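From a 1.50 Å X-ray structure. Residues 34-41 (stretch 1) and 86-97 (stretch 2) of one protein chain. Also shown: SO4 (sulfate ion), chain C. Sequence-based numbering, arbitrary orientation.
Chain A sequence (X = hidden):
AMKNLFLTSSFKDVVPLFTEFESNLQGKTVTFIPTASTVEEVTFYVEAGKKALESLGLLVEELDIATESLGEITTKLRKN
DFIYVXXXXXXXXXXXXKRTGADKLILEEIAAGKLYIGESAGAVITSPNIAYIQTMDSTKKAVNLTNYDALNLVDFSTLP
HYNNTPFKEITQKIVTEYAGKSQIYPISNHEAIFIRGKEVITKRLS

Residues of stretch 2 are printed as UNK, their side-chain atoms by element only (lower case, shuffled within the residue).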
# COMPACT_ATOMS: atom_id res chain seq x y z
N PRO A 34 2.21 6.51 -6.75
CA PRO A 34 1.02 6.09 -7.50
C PRO A 34 1.34 5.06 -8.59
O PRO A 34 0.50 4.77 -9.44
CB PRO A 34 0.56 7.40 -8.15
CG PRO A 34 1.85 8.10 -8.45
CD PRO A 34 2.81 7.74 -7.32
N THR A 35 2.55 4.52 -8.56
CA THR A 35 3.04 3.61 -9.60
C THR A 35 2.08 2.47 -9.97
O THR A 35 1.92 2.15 -11.15
CB THR A 35 4.39 3.03 -9.19
OG1 THR A 35 5.30 4.11 -8.91
CG2 THR A 35 4.98 2.13 -10.28
N ALA A 36 1.46 1.84 -8.98
CA ALA A 36 0.58 0.71 -9.26
C ALA A 36 -0.56 1.13 -10.18
O ALA A 36 -1.04 0.36 -11.02
CB ALA A 36 0.02 0.14 -7.95
N SER A 37 -1.00 2.38 -10.03
CA SER A 37 -2.16 2.88 -10.75
C SER A 37 -1.87 3.26 -12.20
O SER A 37 -2.79 3.47 -12.99
CB SER A 37 -2.75 4.09 -10.04
OG SER A 37 -1.96 5.25 -10.30
N THR A 38 -0.59 3.37 -12.55
CA THR A 38 -0.23 3.93 -13.86
C THR A 38 -0.52 3.01 -15.04
O THR A 38 -0.50 3.44 -16.19
CB THR A 38 1.24 4.39 -13.90
OG1 THR A 38 2.11 3.26 -13.72
CG2 THR A 38 1.52 5.45 -12.83
N VAL A 39 -0.80 1.74 -14.75
CA VAL A 39 -1.15 0.78 -15.79
C VAL A 39 -2.63 0.41 -15.71
O VAL A 39 -3.10 -0.47 -16.42
CB VAL A 39 -0.28 -0.50 -15.71
CG1 VAL A 39 1.18 -0.17 -15.99
CG2 VAL A 39 -0.45 -1.16 -14.34
N GLU A 40 -3.36 1.10 -14.83
CA GLU A 40 -4.77 0.83 -14.63
C GLU A 40 -5.62 1.82 -15.41
O GLU A 40 -5.20 2.96 -15.64
CB GLU A 40 -5.12 0.93 -13.15
CG GLU A 40 -4.37 -0.05 -12.27
CD GLU A 40 -4.77 -1.48 -12.54
OE1 GLU A 40 -5.66 -1.98 -11.83
OE2 GLU A 40 -4.21 -2.10 -13.47
N GLU A 41 -6.81 1.38 -15.78
CA GLU A 41 -7.68 2.17 -16.64
C GLU A 41 -8.74 2.98 -15.90
O GLU A 41 -9.31 3.92 -16.45
CB GLU A 41 -8.32 1.26 -17.69
CG GLU A 41 -7.26 0.60 -18.57
CD GLU A 41 -7.83 -0.25 -19.67
OE1 GLU A 41 -8.50 -1.26 -19.35
OE2 GLU A 41 -7.61 0.08 -20.85
N UNK A 86 -0.37 3.99 -3.38
CA UNK A 86 -1.75 3.91 -3.86
C UNK A 86 -2.08 2.51 -4.36
O UNK A 86 -1.18 1.71 -4.64
c UNK A 86 -1.47 6.27 -4.80
c UNK A 86 -2.02 4.86 -5.05
o UNK A 86 -1.45 4.31 -6.24
N UNK A 87 -3.37 2.23 -4.49
CA UNK A 87 -3.82 1.02 -5.15
C UNK A 87 -3.45 0.99 -6.62
O UNK A 87 -2.88 1.93 -7.16
N UNK A 88 -3.76 -0.13 -7.27
CA UNK A 88 -3.49 -0.30 -8.69
C UNK A 88 -3.13 -1.75 -8.94
O UNK A 88 -3.60 -2.64 -8.24
N UNK A 89 -2.29 -1.99 -9.95
CA UNK A 89 -1.86 -3.34 -10.25
C UNK A 89 -0.69 -3.74 -9.35
O UNK A 89 0.41 -3.17 -9.45
c UNK A 89 -1.49 -3.48 -11.72
c UNK A 89 -1.20 -4.90 -12.11
o UNK A 89 -0.17 -5.46 -11.72
n UNK A 89 -2.11 -5.51 -12.87
N UNK A 90 -0.93 -4.72 -8.48
CA UNK A 90 0.08 -5.12 -7.50
C UNK A 90 1.34 -5.66 -8.18
O UNK A 90 2.45 -5.44 -7.70
o UNK A 90 -1.69 -5.76 -5.97
c UNK A 90 0.56 -6.39 -5.34
c UNK A 90 -0.44 -6.18 -6.50
N UNK A 91 1.17 -6.39 -9.28
CA UNK A 91 2.33 -6.99 -9.95
C UNK A 91 3.23 -5.93 -10.58
O UNK A 91 4.44 -5.99 -10.46
c UNK A 91 -0.19 -9.19 -10.15
c UNK A 91 1.25 -11.34 -9.21
c UNK A 91 1.89 -8.05 -10.96
c UNK A 91 1.90 -10.29 -9.83
c UNK A 91 -0.13 -11.31 -9.07
c UNK A 91 1.19 -9.20 -10.31
c UNK A 91 -0.85 -10.24 -9.54
N UNK A 92 2.63 -4.93 -11.22
CA UNK A 92 3.43 -3.86 -11.80
C UNK A 92 4.16 -3.08 -10.71
O UNK A 92 5.35 -2.76 -10.85
c UNK A 92 3.30 -0.53 -12.87
c UNK A 92 4.20 -2.16 -14.37
c UNK A 92 2.57 -2.91 -12.63
c UNK A 92 4.88 0.13 -14.54
c UNK A 92 4.04 0.45 -13.48
c UNK A 92 3.36 -1.84 -13.31
c UNK A 92 4.95 -1.18 -14.99
N UNK A 93 3.45 -2.79 -9.62
CA UNK A 93 4.06 -2.14 -8.46
C UNK A 93 5.28 -2.90 -7.94
O UNK A 93 6.37 -2.33 -7.78
c UNK A 93 3.51 -1.44 -6.00
c UNK A 93 4.07 -0.02 -6.09
c UNK A 93 2.37 -1.51 -4.98
c UNK A 93 3.02 -1.96 -7.35
N UNK A 94 5.12 -4.19 -7.67
CA UNK A 94 6.22 -4.98 -7.13
C UNK A 94 7.36 -5.06 -8.14
O UNK A 94 8.54 -4.98 -7.79
c UNK A 94 6.20 -8.67 -5.77
c UNK A 94 6.79 -7.28 -6.07
c UNK A 94 5.75 -6.39 -6.75
c UNK A 94 7.31 -6.62 -4.81
N UNK A 95 7.00 -5.22 -9.41
CA UNK A 95 7.99 -5.26 -10.48
C UNK A 95 8.89 -4.02 -10.47
O UNK A 95 10.11 -4.14 -10.53
n UNK A 95 7.21 -4.35 -14.95
o UNK A 95 7.17 -6.59 -14.71
c UNK A 95 7.51 -5.48 -14.30
c UNK A 95 7.30 -5.39 -11.84
c UNK A 95 8.25 -5.34 -13.01
N UNK A 96 8.28 -2.85 -10.37
CA UNK A 96 9.05 -1.61 -10.42
C UNK A 96 9.86 -1.39 -9.14
O UNK A 96 11.00 -0.90 -9.19
c UNK A 96 8.50 -0.72 -13.25
o UNK A 96 9.34 0.17 -13.44
c UNK A 96 8.14 -0.42 -10.74
c UNK A 96 7.48 -0.55 -12.11
o UNK A 96 8.46 -1.75 -13.95
N UNK A 97 9.30 -1.77 -7.99
CA UNK A 97 10.05 -1.71 -6.74
C UNK A 97 11.28 -2.61 -6.77
O UNK A 97 12.35 -2.22 -6.32
c UNK A 97 8.64 0.26 -4.70
c UNK A 97 8.06 -1.07 -5.17
c UNK A 97 9.15 -2.07 -5.56
c UNK A 97 7.18 -1.66 -4.08
S SO4 C . -5.74 -5.12 -14.10
O1 SO4 C . -4.93 -5.42 -15.29
O2 SO4 C . -6.75 -4.12 -14.43
O3 SO4 C . -6.39 -6.35 -13.66
O4 SO4 C . -4.88 -4.62 -13.04
O HOH W 1 1.25 2.52 -6.21

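Position 86 carries one side-chain carbon bearing an oxygen and a carbon, the branched pattern of threonine. The oxygen lies 3.3 Å from Pro34 CA, and the residue is Thr86. Its OG1 donates to the backbone O of position 87 at 2.9 Å, which ties the hydroxyl into the turn.

Position 87 has no side-chain atoms and is Gly87. Its backbone O approaches Ala36 CB at 3.5 Å.

Position 88 is also bare, and here the backbone gives a reason: at phi 145° and psi -149°, a CB would be jammed against the carbonyl O of Gly87. It would also fall 2.1 Å from Ala36 C. This is Gly88, whose CA comes within 3.4 Å of Ala36 O in a CA-H...O contact and lies 3.7 Å from Glu40 CG.

Position 89 shows two carbons, the second bearing one oxygen and one nitrogen: a short amide, Asn89. Its CB sits 3.7 Å from Val39 CG2 and 3.5 Å from Glu40 OE2. OD1 accepts from the backbone N of position 92 at 2.9 Å and so caps the helix, while ND2 donates to sulfate O4 at 2.9 Å.

Position 90 repeats the carbon bearing oxygen and carbon; Thr90 points away from stretch 1. Position 91, one carbon and a six-carbon ring, is Phe91, out of reach.

Position 92 has the same atoms but points toward stretch 1, and is Phe92. Val39 CG1 lies 3.7 Å from the Phe92 ring centroid, 5° off the normal, a CH-pi contact over one face. Thr35 O meets the edge, 3.5 Å from Phe92 CD2.

Position 93 has four carbons forked at the second, hence Leu93, with its CB 3.7 Å from Ala36 CB. Position 94 has the same fork; Leu94 does not touch stretch 1. Position 95, three carbons with oxygen and nitrogen on the third, is Gln95, also out of reach.

Position 96 ends its three carbons in two oxygens: Glu96. Its CB lies 4.1 Å from Thr35 CG2, but the carboxylate leads away. Position 97, another four-carbon fork, is Leu97, with no contact.

The contact turns on one direct hydrogen bond, Asn89 N to Ala36 O, 2.9 Å at 162°. The bare Gly88 lets the backbones close to 4.0 Å between its CA and Ser37 CA. Water 1 adds a bridge, donating to Thr86 O at 3.0 Å and accepting from Ala36 N at 2.9 Å. Beyond this polar join, Phe92 and Leu93 provide the apolar packing.

Stretch 2 86-97: TGGNTFFLLQEL
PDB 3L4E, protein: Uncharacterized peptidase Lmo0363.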